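Local coordinates for alpha-L-rhamnosidase (Streptomyces avermitilis, PDB 3W5M), which hydrolyses terminal alpha-L-rhamnose residues, releasing L-rhamnose from plant glycosides such as naringin, rutin and hesperidin and from gum arabic, at residues 7-12 / 86-91; 24-29 / 710-715; 81-86 / 115-120. All blocks are in the same frame, centred on the assembly; numbering follows the deposited sequence.

Interaction 1: residues 7-12 / 86-91; sequences TSPSVE and YFWSVR
W88 carries its indole with CG lying between the backbone N and the carbonyl carbon (chi1 74°), and this lifts the ring off strand 85-94 toward the segment that holds P9 and V11. V11 answers with CG1 anti to its own backbone N (chi1 180°); its other branch, CG2, is the one directed at the tryptophan. That methyl comes to 3.4 Å from W88 NE1 and 3.7 Å from W88 CE2, meeting the pyrrole half of the indole obliquely, while the two side chains slide past each other in opposite directions. The benzene half belongs to P9, whose ring carbon CB lies 3.6 Å from W88 CH2 in another oblique approach. Between the two apolar residues the backbone passes close as well, with S10 O 3.6 Å from W88 CZ2. The backbone N of the same residue, S10, lies at the ring's edge, in its plane. Thus one broad, flat group spans three successive residues, and a tryptophan suits the place because its ring can bridge backbones that lie far apart, P9 CA and S89 CA being separated by 8.5 Å. A branched valine and a compact proline ring can lie against the indole without needing polar partners of their own. W108, in the next strand, meets the W88 ring edge-to-face, and L27 and W29 also reach it. Were W88 replaced by an alanine, V11 CG2 and P9 CB would probably lose the ring they both rest on, opening a gap between the two sheets. Tryptophan packed between facing antiparallel sheets, strand 10-11 belonging to one and strand 85-94 to the other, is core packing of a beta-sandwich, here the N-terminal immunoglobulin-like domain with its fibronectin type 3 fold.

Interaction 2: residues 24-29 / 710-715; sequences HPRLSW and YGDRQV
The N-cap of helix 713-732, D712, is where the arginine R26 from strand 26-32 of the N-terminal immunoglobulin-like domain reaches the glycosidase domain. R26 NH1 straddles the carboxylate in a salt bridge, 2.8 Å from D712 OD1 and 3.0 Å from D712 OD2; a single nitrogen serves both oxygens, and both hydrogen bonds are weak and bent. The guanidinium and carboxylate planes stand 57° apart, so this is not the flat two-nitrogen pairing. Aspartate suits this place because it does two jobs: besides meeting the arginine, its OD1 caps the helix by accepting from V715 N at 3.0 Å, approached from above the carboxylate plane. Its OD2 also bonds the Y13 hydroxyl. Q714, two residues after the N-cap, keeps CG anti to its backbone N (chi1 -180°) and stays extended, which lays its amide nearly parallel to the guanidinium, with Q714 NE2 3.5 Å above the R26 plane and over its centre. Around the edge of that plane one water links R26 NH2 to D712 OD2, and another accepts from both R26 NH1 and Q714 N. The second salt-bridge partner of R26, E12, takes NH2, so two acids share the buried charge. An interdomain salt bridge built on a helix N-cap, with an amide stacked over the arginine, thus joins the beta-sandwich to a helix of the (alpha/alpha)6-barrel.

Interaction 3: residues 81-86 / 115-120; sequences KPRTRY and ASQWSA
Polar contact between R83 and Q117 runs through one atom pair: Q117 O lies at the edge of the guanidinium, near its plane, 3.0 Å from R83 NH2, in a weak hydrogen bond with an angle of 127°. The stronger tie of R83 is the salt bridge from its NE to E404, and Q117 O also accepts from Q402 NE2. A long arginine suits the place, since its chain runs extended from CG to NE and reaches from the immunoglobulin-like domain to Q117 and to E404 of strand 398-407. Van der Waals contact adds to this. R83 NH1 rests 3.7 Å from Q117 CG, because Q117 is bent at chi2 (73°) and offers its methylenes, while its amide turns back to bond L112 O. P82 CG lies farther off, at 4.2 Å from Q117 NE2. Within 81-86 the nearly straight bond from K81 N to Y86 OH, 2.8 Å long, is that of a tyrosine corner, familiar from fibronectin type 3 domains, where a leucine, a proline and a threonine precede the tyrosine at alternate positions: here L80, P82, T84 and Y86. T84 OG1 adds a bond to P82 O at 2.9 Å. T84 CG2 covers one face of the Y86 ring, 3.6 Å above it, offset toward the rim. In 115-120 an i+3 to i backbone bond, of 3-10 type, from W118 N to A115 O closes the short segment carrying Q117, whose CB and CG face R83.

How the interactions relate
Interactions 1 and 2 lie 13 Å apart between centres and touch directly: strands 10-11 and 26-32 are neighbours in one sheet, and E12 OE1 meets R26 NH2 at 2.8 Å in a salt bridge. On strand 26-32, L27 packs inward on V11 and W88, while its neighbour R26 points out to helix 713-732. Interaction 3 shares Y86 and strand 85-94 with interaction 1, centres 22 Å apart; its nearest atoms are about 7 Å from those of interaction 2, with centres 23 Å apart. The N-terminal domain thus meets helix 713-732 of the catalytic barrel through 24-29, and segment 115-120 with strand 398-407 through 81-86. All three lie away from the rhamnose and calcium sites.

Interaction 1: residues 7-12 / 86-91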
loop_
_atom_site.group_PDB
_atom_site.type_symbol
_atom_site.label_atom_id
_atom_site.label_comp_id
_atom_site.label_asym_id
_atom_site.label_seq_id
_atom_site.Cartn_x
_atom_site.Cartn_y
_atom_site.Cartn_z
ATOM N N THR A 7 14.952 28.745 1.449
ATOM C CA THR A 7 14.121 28.344 0.305
ATOM C C THR A 7 13.255 27.166 0.731
ATOM O O THR A 7 13.749 26.243 1.374
ATOM C CB THR A 7 14.973 27.889 -0.910
ATOM O OG1 THR A 7 15.794 26.768 -0.542
ATOM C CG2 THR A 7 15.875 28.989 -1.384
ATOM N N SER A 8 11.975 27.199 0.386
ATOM C CA SER A 8 11.074 26.044 0.619
ATOM C C SER A 8 10.996 25.591 2.084
ATOM O O SER A 8 11.249 24.412 2.389
ATOM C CB SER A 8 11.441 24.851 -0.270
ATOM O OG SER A 8 11.186 25.149 -1.627
ATOM N N PRO A 9 10.631 26.503 2.989
ATOM C CA PRO A 9 10.541 25.995 4.351
ATOM C C PRO A 9 9.355 25.027 4.506
ATOM O O PRO A 9 8.379 25.099 3.763
ATOM C CB PRO A 9 10.358 27.266 5.180
ATOM C CG PRO A 9 9.674 28.227 4.265
ATOM C CD PRO A 9 10.156 27.899 2.876
ATOM N N SER A 10 9.454 24.098 5.442
ATOM C CA SER A 10 8.416 23.069 5.551
ATOM C C SER A 10 8.100 22.765 7.007
ATOM O O SER A 10 8.858 23.109 7.912
ATOM C CB SER A 10 8.829 21.781 4.819
ATOM O OG SER A 10 9.928 21.159 5.475
ATOM N N VAL A 11 6.959 22.119 7.208
ATOM C CA VAL A 11 6.495 21.751 8.536
ATOM C C VAL A 11 6.118 20.271 8.440
ATOM O O VAL A 11 5.315 19.876 7.598
ATOM C CB VAL A 11 5.288 22.601 8.967
ATOM C CG1 VAL A 11 4.823 22.191 10.364
ATOM C CG2 VAL A 11 5.644 24.099 8.975
ATOM N N GLU A 12 6.710 19.440 9.289
ATOM C CA GLU A 12 6.452 18.007 9.203
ATOM C C GLU A 12 6.568 17.472 7.764
ATOM O O GLU A 12 5.681 16.741 7.300
ATOM C CB GLU A 12 5.096 17.645 9.840
ATOM C CG GLU A 12 4.993 17.940 11.334
ATOM C CD GLU A 12 5.842 16.979 12.173
ATOM O OE1 GLU A 12 5.957 15.776 11.805
ATOM O OE2 GLU A 12 6.394 17.414 13.212
ATOM N N TYR A 86 -1.521 28.901 11.593
ATOM C CA TYR A 86 -0.356 29.548 12.163
ATOM C C TYR A 86 0.613 29.954 11.073
ATOM O O TYR A 86 1.097 29.109 10.314
ATOM C CB TYR A 86 0.351 28.627 13.159
ATOM C CG TYR A 86 -0.476 28.410 14.402
ATOM C CD1 TYR A 86 -0.448 29.343 15.452
ATOM C CD2 TYR A 86 -1.336 27.318 14.519
ATOM C CE1 TYR A 86 -1.229 29.161 16.588
ATOM C CE2 TYR A 86 -2.122 27.136 15.664
ATOM C CZ TYR A 86 -2.053 28.054 16.691
ATOM O OH TYR A 86 -2.813 27.877 17.832
ATOM N N PHE A 87 0.908 31.250 11.008
ATOM C CA PHE A 87 1.857 31.760 10.021
ATOM C C PHE A 87 3.234 31.793 10.649
ATOM O O PHE A 87 3.377 32.001 11.869
ATOM C CB PHE A 87 1.426 33.128 9.499
ATOM C CG PHE A 87 0.186 33.089 8.670
ATOM C CD1 PHE A 87 -1.062 33.135 9.270
ATOM C CD2 PHE A 87 0.261 32.994 7.279
ATOM C CE1 PHE A 87 -2.215 33.101 8.505
ATOM C CE2 PHE A 87 -0.888 32.962 6.503
ATOM C CZ PHE A 87 -2.129 33.022 7.120
ATOM N N TRP A 88 4.248 31.476 9.850
ATOM C CA TRP A 88 5.589 31.467 10.360
ATOM C C TRP A 88 6.624 31.895 9.350
ATOM O O TRP A 88 6.417 31.858 8.149
ATOM C CB TRP A 88 5.967 30.115 10.995
ATOM C CG TRP A 88 6.223 28.997 10.001
ATOM C CD1 TRP A 88 5.306 28.357 9.248
ATOM C CD2 TRP A 88 7.496 28.431 9.678
ATOM N NE1 TRP A 88 5.929 27.418 8.444
ATOM C CE2 TRP A 88 7.272 27.430 8.711
ATOM C CE3 TRP A 88 8.805 28.657 10.131
ATOM C CZ2 TRP A 88 8.307 26.639 8.188
ATOM C CZ3 TRP A 88 9.852 27.889 9.593
ATOM C CH2 TRP A 88 9.587 26.882 8.632
ATOM N N SER A 89 7.760 32.274 9.895
ATOM C CA SER A 89 8.861 32.781 9.141
ATOM C C SER A 89 10.091 32.490 9.962
ATOM O O SER A 89 10.037 32.455 11.183
ATOM C CB SER A 89 8.695 34.289 8.948
ATOM O OG SER A 89 9.575 34.763 7.947
ATOM N N VAL A 90 11.203 32.270 9.284
ATOM C CA VAL A 90 12.482 32.058 9.952
ATOM C C VAL A 90 13.570 32.887 9.233
ATOM O O VAL A 90 13.446 33.216 8.036
ATOM C CB VAL A 90 12.862 30.545 9.976
ATOM C CG1 VAL A 90 13.024 29.973 8.565
ATOM C CG2 VAL A 90 14.105 30.286 10.794
ATOM N N ARG A 91 14.605 33.225 9.980
ATOM C CA ARG A 91 15.810 33.831 9.434
ATOM C C ARG A 91 16.963 33.211 10.171
ATOM O O ARG A 91 16.797 32.679 11.271
ATOM C CB ARG A 91 15.821 35.368 9.572
ATOM C CG ARG A 91 15.824 35.884 10.997
ATOM C CD ARG A 91 16.301 37.328 11.006
ATOM N NE ARG A 91 16.166 37.928 12.323
ATOM C CZ ARG A 91 16.289 39.230 12.558
ATOM N NH1 ARG A 91 16.541 40.052 11.545
ATOM N NH2 ARG A 91 16.157 39.697 13.800
#

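Interaction 2: residues 24-29 / 710-715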
loop_
_atom_site.group_PDB
_atom_site.type_symbol
_atom_site.label_atom_id
_atom_site.label_comp_id
_atom_site.label_asym_id
_atom_site.label_seq_id
_atom_site.Cartn_x
_atom_site.Cartn_y
_atom_site.Cartn_z
ATOM N N HIS A 24 3.936 19.797 18.724
ATOM C CA HIS A 24 5.187 20.488 18.451
ATOM C C HIS A 24 5.649 20.200 17.037
ATOM O O HIS A 24 6.624 19.444 16.817
ATOM C CB HIS A 24 6.239 20.053 19.479
ATOM C CG HIS A 24 5.785 20.265 20.887
ATOM N ND1 HIS A 24 5.815 21.500 21.494
ATOM C CD2 HIS A 24 5.212 19.420 21.776
ATOM C CE1 HIS A 24 5.322 21.403 22.715
ATOM N NE2 HIS A 24 4.943 20.153 22.910
ATOM N N PRO A 25 4.951 20.809 16.041
ATOM C CA PRO A 25 5.293 20.531 14.632
ATOM C C PRO A 25 6.750 20.875 14.350
ATOM O O PRO A 25 7.243 21.894 14.832
ATOM C CB PRO A 25 4.338 21.442 13.821
ATOM C CG PRO A 25 3.729 22.372 14.802
ATOM C CD PRO A 25 3.824 21.736 16.167
ATOM N N ARG A 26 7.422 20.047 13.554
ATOM C CA ARG A 26 8.868 20.204 13.303
ATOM C C ARG A 26 9.113 20.999 12.041
ATOM O O ARG A 26 8.653 20.625 10.957
ATOM C CB ARG A 26 9.546 18.846 13.226
ATOM C CG ARG A 26 9.531 18.124 14.574
ATOM C CD ARG A 26 9.943 16.649 14.420
ATOM N NE ARG A 26 8.975 15.948 13.582
ATOM C CZ ARG A 26 9.173 14.742 13.041
ATOM N NH1 ARG A 26 10.306 14.080 13.253
ATOM N NH2 ARG A 26 8.233 14.212 12.284
ATOM N N LEU A 27 9.885 22.066 12.185
ATOM C CA LEU A 27 10.073 23.062 11.133
ATOM C C LEU A 27 11.423 22.829 10.461
ATOM O O LEU A 27 12.408 22.458 11.136
ATOM C CB LEU A 27 10.058 24.454 11.792
ATOM C CG LEU A 27 8.802 24.808 12.607
ATOM C CD1 LEU A 27 9.005 26.166 13.272
ATOM C CD2 LEU A 27 7.596 24.841 11.701
ATOM N N SER A 28 11.490 23.045 9.145
ATOM C CA SER A 28 12.738 22.873 8.402
ATOM C C SER A 28 12.977 24.041 7.458
ATOM O O SER A 28 12.017 24.569 6.870
ATOM C CB SER A 28 12.720 21.578 7.582
ATOM O OG SER A 28 12.731 20.413 8.430
ATOM N N TRP A 29 14.233 24.436 7.302
ATOM C CA TRP A 29 14.589 25.548 6.391
ATOM C C TRP A 29 15.827 25.255 5.535
ATOM O O TRP A 29 16.942 25.659 5.868
ATOM C CB TRP A 29 14.674 26.906 7.127
ATOM C CG TRP A 29 15.456 26.906 8.432
ATOM C CD1 TRP A 29 16.796 27.130 8.590
ATOM C CD2 TRP A 29 14.927 26.712 9.750
ATOM N NE1 TRP A 29 17.131 27.057 9.927
ATOM C CE2 TRP A 29 16.009 26.808 10.654
ATOM C CE3 TRP A 29 13.644 26.439 10.250
ATOM C CZ2 TRP A 29 15.854 26.664 12.034
ATOM C CZ3 TRP A 29 13.479 26.335 11.631
ATOM C CH2 TRP A 29 14.585 26.426 12.506
ATOM N N TYR A 710 17.099 10.730 7.009
ATOM C CA TYR A 710 16.444 12.016 7.305
ATOM C C TYR A 710 17.010 12.688 8.556
ATOM O O TYR A 710 16.808 13.882 8.759
ATOM C CB TYR A 710 14.912 11.894 7.401
ATOM C CG TYR A 710 14.328 11.306 6.148
ATOM C CD1 TYR A 710 14.331 12.029 4.952
ATOM C CD2 TYR A 710 13.778 10.022 6.150
ATOM C CE1 TYR A 710 13.808 11.479 3.785
ATOM C CE2 TYR A 710 13.258 9.463 4.990
ATOM C CZ TYR A 710 13.265 10.195 3.808
ATOM O OH TYR A 710 12.761 9.609 2.638
ATOM N N GLY A 711 17.734 11.933 9.379
ATOM C CA GLY A 711 18.212 12.500 10.641
ATOM C C GLY A 711 17.063 12.699 11.610
ATOM O O GLY A 711 17.174 13.508 12.542
ATOM N N ASP A 712 15.965 11.954 11.410
ATOM C CA ASP A 712 14.743 12.113 12.198
ATOM C C ASP A 712 14.879 11.497 13.588
ATOM O O ASP A 712 14.676 10.283 13.742
ATOM C CB ASP A 712 13.564 11.446 11.463
ATOM C CG ASP A 712 12.220 11.814 12.044
ATOM O OD1 ASP A 712 12.078 11.877 13.284
ATOM O OD2 ASP A 712 11.271 12.037 11.245
ATOM N N ARG A 713 15.196 12.321 14.597
ATOM C CA ARG A 713 15.400 11.805 15.963
ATOM C C ARG A 713 14.094 11.375 16.596
ATOM O O ARG A 713 14.083 10.488 17.416
ATOM C CB ARG A 713 16.141 12.819 16.889
ATOM C CG ARG A 713 17.555 13.150 16.394
ATOM C CD ARG A 713 18.237 14.269 17.182
ATOM N NE ARG A 713 18.911 13.783 18.392
ATOM C CZ ARG A 713 18.422 13.904 19.628
ATOM N NH1 ARG A 713 17.250 14.479 19.829
ATOM N NH2 ARG A 713 19.097 13.441 20.664
ATOM N N GLN A 714 12.976 11.981 16.207
ATOM C CA GLN A 714 11.707 11.615 16.810
ATOM C C GLN A 714 11.302 10.170 16.487
ATOM O O GLN A 714 10.708 9.486 17.325
ATOM C CB GLN A 714 10.606 12.582 16.384
ATOM C CG GLN A 714 9.248 12.275 16.969
ATOM C CD GLN A 714 8.255 13.376 16.638
ATOM O OE1 GLN A 714 8.252 14.420 17.289
ATOM N NE2 GLN A 714 7.416 13.157 15.618
ATOM N N VAL A 715 11.641 9.722 15.285
ATOM C CA VAL A 715 11.348 8.351 14.876
ATOM C C VAL A 715 12.077 7.364 15.811
ATOM O O VAL A 715 11.513 6.344 16.177
ATOM C CB VAL A 715 11.753 8.122 13.409
ATOM C CG1 VAL A 715 11.756 6.654 13.073
ATOM C CG2 VAL A 715 10.749 8.826 12.493
HETATM O O HOH W 1 8.002 17.095 17.432
HETATM O O HOH W 2 8.751 11.323 11.424
HETATM O O HOH W 3 12.852 14.689 14.663
#

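Interaction 3: residues 81-86 / 115-120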
loop_
_atom_site.group_PDB
_atom_site.type_symbol
_atom_site.label_atom_id
_atom_site.label_comp_id
_atom_site.label_asym_id
_atom_site.label_seq_id
_atom_site.Cartn_x
_atom_site.Cartn_y
_atom_site.Cartn_z
ATOM N N LYS A 81 -3.724 25.746 19.486
ATOM C CA LYS A 81 -5.165 25.556 19.546
ATOM C C LYS A 81 -5.618 24.804 18.288
ATOM O O LYS A 81 -4.951 24.907 17.226
ATOM C CB LYS A 81 -5.902 26.909 19.565
ATOM C CG LYS A 81 -5.596 27.841 20.733
ATOM C CD LYS A 81 -6.566 29.018 20.740
ATOM C CE LYS A 81 -6.255 30.093 19.703
ATOM N NZ LYS A 81 -7.020 29.967 18.419
ATOM N N PRO A 82 -6.755 24.092 18.383
ATOM C CA PRO A 82 -7.351 23.401 17.226
ATOM C C PRO A 82 -7.914 24.371 16.168
ATOM O O PRO A 82 -8.228 25.523 16.481
ATOM C CB PRO A 82 -8.497 22.588 17.833
ATOM C CG PRO A 82 -8.281 22.597 19.316
ATOM C CD PRO A 82 -7.498 23.828 19.629
ATOM N N ARG A 83 -8.035 23.881 14.936
ATOM C CA ARG A 83 -8.656 24.615 13.814
ATOM C C ARG A 83 -8.023 25.975 13.558
ATOM O O ARG A 83 -8.734 26.920 13.179
ATOM C CB ARG A 83 -10.130 24.898 14.073
ATOM C CG ARG A 83 -11.013 23.764 14.458
ATOM C CD ARG A 83 -12.266 24.409 15.046
ATOM N NE ARG A 83 -13.270 23.385 15.153
ATOM C CZ ARG A 83 -13.523 22.693 16.257
ATOM N NH1 ARG A 83 -12.864 22.951 17.380
ATOM N NH2 ARG A 83 -14.438 21.749 16.216
ATOM N N THR A 84 -6.726 26.104 13.794
ATOM C CA THR A 84 -6.106 27.419 13.684
ATOM C C THR A 84 -4.980 27.445 12.695
ATOM O O THR A 84 -4.123 26.550 12.700
ATOM C CB THR A 84 -5.659 27.902 15.059
ATOM O OG1 THR A 84 -6.809 27.963 15.891
ATOM C CG2 THR A 84 -5.013 29.307 15.004
ATOM N N ARG A 85 -4.987 28.467 11.838
ATOM C CA ARG A 85 -3.859 28.666 10.922
ATOM C C ARG A 85 -2.725 29.463 11.588
ATOM O O ARG A 85 -2.950 30.548 12.147
ATOM C CB ARG A 85 -4.329 29.291 9.600
ATOM C CG ARG A 85 -3.214 29.458 8.563
ATOM C CD ARG A 85 -3.788 29.786 7.177
ATOM N NE ARG A 85 -4.560 28.668 6.656
ATOM C CZ ARG A 85 -4.876 28.482 5.377
ATOM N NH1 ARG A 85 -4.529 29.389 4.463
ATOM N NH2 ARG A 85 -5.564 27.398 5.029
ATOM N N TYR A 86 -1.521 28.901 11.593
ATOM C CA TYR A 86 -0.356 29.548 12.163
ATOM C C TYR A 86 0.613 29.954 11.073
ATOM O O TYR A 86 1.097 29.109 10.314
ATOM C CB TYR A 86 0.351 28.627 13.159
ATOM C CG TYR A 86 -0.476 28.410 14.402
ATOM C CD1 TYR A 86 -0.448 29.343 15.452
ATOM C CD2 TYR A 86 -1.336 27.318 14.519
ATOM C CE1 TYR A 86 -1.229 29.161 16.588
ATOM C CE2 TYR A 86 -2.122 27.136 15.664
ATOM C CZ TYR A 86 -2.053 28.054 16.691
ATOM O OH TYR A 86 -2.813 27.877 17.832
ATOM N N ALA A 115 -10.608 13.974 20.071
ATOM C CA ALA A 115 -11.974 13.472 19.928
ATOM C C ALA A 115 -13.035 14.458 20.382
ATOM O O ALA A 115 -14.092 14.515 19.777
ATOM C CB ALA A 115 -12.140 12.149 20.662
ATOM N N SER A 116 -12.753 15.251 21.417
ATOM C CA SER A 116 -13.768 16.120 21.988
ATOM C C SER A 116 -14.198 17.240 21.040
ATOM O O SER A 116 -15.231 17.873 21.252
ATOM C CB SER A 116 -13.311 16.682 23.345
ATOM O OG SER A 116 -12.018 17.268 23.247
ATOM N N GLN A 117 -13.414 17.467 19.982
ATOM C CA GLN A 117 -13.710 18.538 19.044
ATOM C C GLN A 117 -14.660 18.090 17.933
ATOM O O GLN A 117 -15.120 18.929 17.135
ATOM C CB GLN A 117 -12.423 19.159 18.493
ATOM C CG GLN A 117 -11.730 20.101 19.469
ATOM C CD GLN A 117 -11.049 19.368 20.609
ATOM O OE1 GLN A 117 -11.610 19.235 21.692
ATOM N NE2 GLN A 117 -9.851 18.883 20.372
ATOM N N TRP A 118 -14.989 16.795 17.912
ATOM C CA TRP A 118 -16.004 16.262 17.002
ATOM C C TRP A 118 -17.359 16.272 17.684
ATOM O O TRP A 118 -17.497 15.835 18.840
ATOM C CB TRP A 118 -15.726 14.822 16.602
ATOM C CG TRP A 118 -14.540 14.588 15.743
ATOM C CD1 TRP A 118 -13.241 14.366 16.156
ATOM C CD2 TRP A 118 -14.539 14.449 14.313
ATOM N NE1 TRP A 118 -12.424 14.141 15.055
ATOM C CE2 TRP A 118 -13.199 14.185 13.915
ATOM C CE3 TRP A 118 -15.530 14.585 13.321
ATOM C CZ2 TRP A 118 -12.834 14.023 12.577
ATOM C CZ3 TRP A 118 -15.155 14.417 11.974
ATOM C CH2 TRP A 118 -13.822 14.138 11.622
ATOM N N SER A 119 -18.375 16.761 16.982
ATOM C CA SER A 119 -19.736 16.535 17.431
ATOM C C SER A 119 -20.538 15.674 16.425
ATOM O O SER A 119 -21.704 15.330 16.661
ATOM C CB SER A 119 -20.421 17.867 17.662
ATOM O OG SER A 119 -20.461 18.584 16.446
ATOM N N ALA A 120 -19.906 15.339 15.300
ATOM C CA ALA A 120 -20.514 14.488 14.284
ATOM C C ALA A 120 -20.850 13.091 14.852
ATOM O O ALA A 120 -20.237 12.660 15.828
ATOM C CB ALA A 120 -19.568 14.378 13.088
#